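PDB 2FCJ: small TOPRIM domain protein from Geobacillus stearothermophilus, which is of unknown function but carries a Toprim domain, a fold shared with DnaG-type primases and with type IA and type II topoisomerases, and so probably acts on nucleic acid. Local coordinates for residues K16-V28 with L97-R109. Residues are numbered along the deposited sequence; the frame is centred on the assembly and turned at random. Where two conformers were deposited one is given.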
# COMPACT_ATOMS: atom_id res chain seq x y z
N LYS A 16 6.63 -3.88 2.40
CA LYS A 16 5.95 -4.97 1.72
C LYS A 16 5.84 -6.21 2.61
O LYS A 16 4.76 -6.78 2.76
CB LYS A 16 6.69 -5.31 0.43
CG LYS A 16 6.15 -6.51 -0.31
CD LYS A 16 6.52 -6.40 -1.77
CE LYS A 16 6.58 -7.74 -2.46
NZ LYS A 16 6.92 -7.55 -3.90
N GLN A 17 6.95 -6.60 3.22
CA GLN A 17 6.95 -7.76 4.09
C GLN A 17 6.02 -7.55 5.30
O GLN A 17 5.29 -8.46 5.69
CB GLN A 17 8.38 -8.08 4.54
CG GLN A 17 9.33 -8.27 3.38
CD GLN A 17 9.20 -9.64 2.72
OE1 GLN A 17 9.78 -10.62 3.18
NE2 GLN A 17 8.46 -9.69 1.61
N LYS A 18 6.04 -6.35 5.85
CA LYS A 18 5.22 -6.03 7.02
C LYS A 18 3.73 -6.08 6.68
O LYS A 18 2.92 -6.65 7.42
CB LYS A 18 5.57 -4.64 7.51
CG LYS A 18 4.84 -4.19 8.74
CD LYS A 18 5.58 -3.04 9.38
CE LYS A 18 4.97 -2.67 10.71
NZ LYS A 18 5.97 -1.93 11.51
N VAL A 19 3.36 -5.48 5.56
CA VAL A 19 1.99 -5.56 5.08
C VAL A 19 1.56 -7.01 4.84
O VAL A 19 0.48 -7.43 5.27
CB VAL A 19 1.82 -4.77 3.78
CG1 VAL A 19 0.47 -5.08 3.16
CG2 VAL A 19 1.96 -3.28 4.04
N ALA A 20 2.40 -7.78 4.16
CA ALA A 20 2.07 -9.15 3.83
C ALA A 20 1.82 -9.98 5.08
O ALA A 20 1.03 -10.91 5.06
CB ALA A 20 3.17 -9.78 2.98
N ALA A 21 2.56 -9.67 6.15
CA ALA A 21 2.47 -10.41 7.40
C ALA A 21 1.14 -10.18 8.12
O ALA A 21 0.67 -11.06 8.84
CB ALA A 21 3.65 -10.08 8.31
N VAL A 22 0.52 -9.02 7.91
CA VAL A 22 -0.73 -8.75 8.61
C VAL A 22 -1.96 -9.24 7.86
O VAL A 22 -3.03 -9.39 8.44
CB VAL A 22 -0.90 -7.28 9.06
CG1 VAL A 22 0.40 -6.76 9.65
CG2 VAL A 22 -1.35 -6.41 7.92
N LEU A 23 -1.81 -9.49 6.56
CA LEU A 23 -2.96 -9.79 5.72
C LEU A 23 -3.45 -11.22 5.88
O LEU A 23 -2.66 -12.14 6.08
CB LEU A 23 -2.63 -9.52 4.25
CG LEU A 23 -2.58 -8.04 3.88
CD1 LEU A 23 -1.98 -7.83 2.50
CD2 LEU A 23 -3.95 -7.45 3.98
N ASN A 24 -4.76 -11.38 5.80
CA ASN A 24 -5.36 -12.71 5.87
C ASN A 24 -6.11 -13.09 4.60
O ASN A 24 -6.93 -14.01 4.61
CB ASN A 24 -6.29 -12.81 7.08
CG ASN A 24 -6.68 -14.24 7.41
OD1 ASN A 24 -5.86 -15.15 7.33
ND2 ASN A 24 -7.94 -14.44 7.78
N GLU A 25 -5.86 -12.35 3.53
CA GLU A 25 -6.35 -12.72 2.20
C GLU A 25 -5.22 -12.46 1.20
O GLU A 25 -4.30 -11.70 1.49
CB GLU A 25 -7.58 -11.87 1.85
CG GLU A 25 -7.33 -10.35 1.84
CD GLU A 25 -8.54 -9.56 1.36
OE1 GLU A 25 -9.07 -9.93 0.29
OE2 GLU A 25 -8.94 -8.56 2.01
N PRO A 26 -5.25 -13.13 0.04
CA PRO A 26 -4.23 -12.87 -0.97
C PRO A 26 -4.37 -11.47 -1.57
O PRO A 26 -5.46 -11.05 -1.92
CB PRO A 26 -4.50 -13.94 -2.03
CG PRO A 26 -5.91 -14.32 -1.84
CD PRO A 26 -6.18 -14.20 -0.37
N VAL A 27 -3.28 -10.72 -1.56
CA VAL A 27 -3.29 -9.36 -2.08
C VAL A 27 -1.98 -9.23 -2.81
O VAL A 27 -0.97 -9.72 -2.33
CB VAL A 27 -3.33 -8.33 -0.92
CG1 VAL A 27 -3.08 -6.91 -1.44
CG2 VAL A 27 -4.65 -8.41 -0.16
N VAL A 28 -2.01 -8.65 -4.01
CA VAL A 28 -0.76 -8.38 -4.68
C VAL A 28 -0.14 -7.16 -4.02
O VAL A 28 -0.78 -6.11 -3.94
CB VAL A 28 -0.97 -8.08 -6.18
CG1 VAL A 28 0.37 -7.86 -6.87
CG2 VAL A 28 -1.77 -9.19 -6.87
N LEU A 97 -1.02 -0.77 11.65
CA LEU A 97 -1.06 -1.10 10.24
C LEU A 97 -2.26 -2.01 9.96
O LEU A 97 -3.01 -1.80 9.00
CB LEU A 97 0.22 -1.82 9.87
CG LEU A 97 0.36 -2.25 8.42
CD1 LEU A 97 0.18 -1.06 7.48
CD2 LEU A 97 1.71 -2.93 8.19
N ALA A 98 -2.46 -3.00 10.82
CA ALA A 98 -3.60 -3.89 10.67
C ALA A 98 -4.92 -3.11 10.70
O ALA A 98 -5.81 -3.38 9.90
CB ALA A 98 -3.58 -4.96 11.75
N GLN A 99 -5.04 -2.14 11.61
CA GLN A 99 -6.27 -1.35 11.69
C GLN A 99 -6.46 -0.44 10.48
O GLN A 99 -7.60 -0.25 10.03
CB GLN A 99 -6.30 -0.55 13.00
CG GLN A 99 -6.47 -1.45 14.22
CD GLN A 99 -6.85 -0.69 15.47
OE1 GLN A 99 -6.93 0.54 15.46
NE2 GLN A 99 -7.00 -1.41 16.58
N VAL A 100 -5.38 0.14 9.96
CA VAL A 100 -5.48 0.94 8.74
C VAL A 100 -6.04 0.09 7.61
O VAL A 100 -6.94 0.52 6.89
CB VAL A 100 -4.12 1.55 8.38
CG1 VAL A 100 -4.16 2.18 6.99
CG2 VAL A 100 -3.73 2.59 9.41
N LEU A 101 -5.52 -1.12 7.48
CA LEU A 101 -5.96 -2.02 6.42
C LEU A 101 -7.38 -2.52 6.65
O LEU A 101 -8.17 -2.62 5.71
CB LEU A 101 -4.98 -3.18 6.27
CG LEU A 101 -3.59 -2.74 5.82
CD1 LEU A 101 -2.65 -3.93 5.71
CD2 LEU A 101 -3.63 -1.93 4.52
N LEU A 102 -7.70 -2.83 7.90
CA LEU A 102 -9.05 -3.25 8.24
C LEU A 102 -10.06 -2.16 7.94
O LEU A 102 -11.16 -2.44 7.47
CB LEU A 102 -9.10 -3.62 9.71
CG LEU A 102 -10.48 -4.06 10.17
CD1 LEU A 102 -10.93 -5.34 9.46
CD2 LEU A 102 -10.46 -4.23 11.68
N ARG A 103 -9.72 -0.92 8.26
CA ARG A 103 -10.59 0.22 7.94
C ARG A 103 -10.86 0.29 6.43
O ARG A 103 -11.95 0.70 6.01
CB ARG A 103 -9.95 1.52 8.43
CG ARG A 103 -10.78 2.78 8.17
CD ARG A 103 -10.08 4.03 8.72
NE ARG A 103 -8.73 4.20 8.19
CZ ARG A 103 -7.83 5.05 8.67
NH1 ARG A 103 -8.13 5.82 9.70
NH2 ARG A 103 -6.62 5.14 8.12
N ALA A 104 -9.88 -0.11 5.63
CA ALA A 104 -10.04 -0.14 4.18
C ALA A 104 -10.63 -1.46 3.66
O ALA A 104 -10.63 -1.71 2.46
CB ALA A 104 -8.70 0.16 3.50
N ARG A 105 -11.12 -2.30 4.56
CA ARG A 105 -11.83 -3.53 4.19
C ARG A 105 -10.95 -4.69 3.74
O ARG A 105 -11.44 -5.62 3.11
CB ARG A 105 -12.94 -3.25 3.18
CG ARG A 105 -14.07 -2.40 3.75
CD ARG A 105 -15.14 -2.11 2.71
NE ARG A 105 -15.87 -0.88 3.01
CZ ARG A 105 -15.48 0.32 2.61
NH1 ARG A 105 -14.39 0.47 1.88
NH2 ARG A 105 -16.20 1.39 2.93
N PHE A 106 -9.68 -4.71 4.16
CA PHE A 106 -8.86 -5.88 4.02
C PHE A 106 -9.10 -6.86 5.18
O PHE A 106 -9.19 -6.44 6.37
CB PHE A 106 -7.39 -5.48 4.02
CG PHE A 106 -6.96 -4.78 2.76
CD1 PHE A 106 -6.50 -5.51 1.68
CD2 PHE A 106 -7.03 -3.40 2.64
CE1 PHE A 106 -6.08 -4.88 0.51
CE2 PHE A 106 -6.65 -2.78 1.45
CZ PHE A 106 -6.18 -3.53 0.40
N ASP A 107 -9.05 -8.15 4.87
CA ASP A 107 -8.95 -9.20 5.88
C ASP A 107 -7.56 -9.18 6.49
O ASP A 107 -6.57 -9.39 5.79
CB ASP A 107 -9.13 -10.58 5.24
CG ASP A 107 -10.54 -10.84 4.78
OD1 ASP A 107 -11.40 -9.96 4.98
OD2 ASP A 107 -10.79 -11.94 4.26
N VAL A 108 -7.49 -9.00 7.81
CA VAL A 108 -6.22 -9.06 8.51
C VAL A 108 -6.24 -10.20 9.53
O VAL A 108 -7.30 -10.60 9.99
CB VAL A 108 -5.90 -7.72 9.20
CG1 VAL A 108 -5.99 -6.59 8.18
CG2 VAL A 108 -6.88 -7.45 10.34
N ARG A 109 -5.07 -10.72 9.84
CA ARG A 109 -4.91 -11.73 10.89
C ARG A 109 -5.26 -11.17 12.28
O ARG A 109 -4.80 -10.09 12.65
CB ARG A 109 -3.48 -12.27 10.88
CG ARG A 109 -3.07 -12.95 9.58
CD ARG A 109 -1.63 -13.42 9.63
NE ARG A 109 -1.40 -14.41 10.68
CZ ARG A 109 -1.69 -15.70 10.58
NH1 ARG A 109 -2.26 -16.17 9.47
NH2 ARG A 109 -1.43 -16.53 11.58
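On one face of the parallel sheet of this Toprim domain, helices 13-22 and 94-103 pack together; their segments 16-22 and 97-103 cross at -67°, and Val-19 and Val-22 of the first meet Leu-97 and Leu-101 of the second. CG2 of Val-22 abuts CD1 of Leu-101 at 3.6 Å, the two side chains lying roughly at right angles, and the same CD1 also borders Leu-23 CD2. Leu-97 CD2 presses against Lys-18 CG at 3.4 Å, tight for two carbons; the lysine chain, extended beyond CG, carries NZ on to the carbonyl oxygen of Ala-92. Past the helix ends the backbones pair in a single beta bridge, Leu-23 with Val-108: Arg-109 N donates to Val-22 O (2.8 Å), and Asn-24 N donates to Asp-107 O (2.7 Å). Glu-25 adds a third bond, its OE2 taking the N-H of Asp-107 at 2.9 Å on the anti side of the carboxylate. The Glu-25 side chain reaches there because its CG sits between its backbone N and carbonyl carbon (chi1 59°) and the rest runs on extended. OE2 also forms a salt bridge with Lys-6, which would ease its nearness to the Asp-107 carboxylate. Val-27 CG2 touches the edge of the Phe-106 ring, 3.9 Å from CE1, while Tyr-54 packs edge-to-face with that ring and Lys-6 makes a cation-pi contact. Helix 94-103 closes in a Schellman motif with Arg-105 at C-prime, turning the chain toward the bridge. Two helices layered on a parallel sheet, their trailing loops tied together, fit the alpha/beta architecture of Toprim domains.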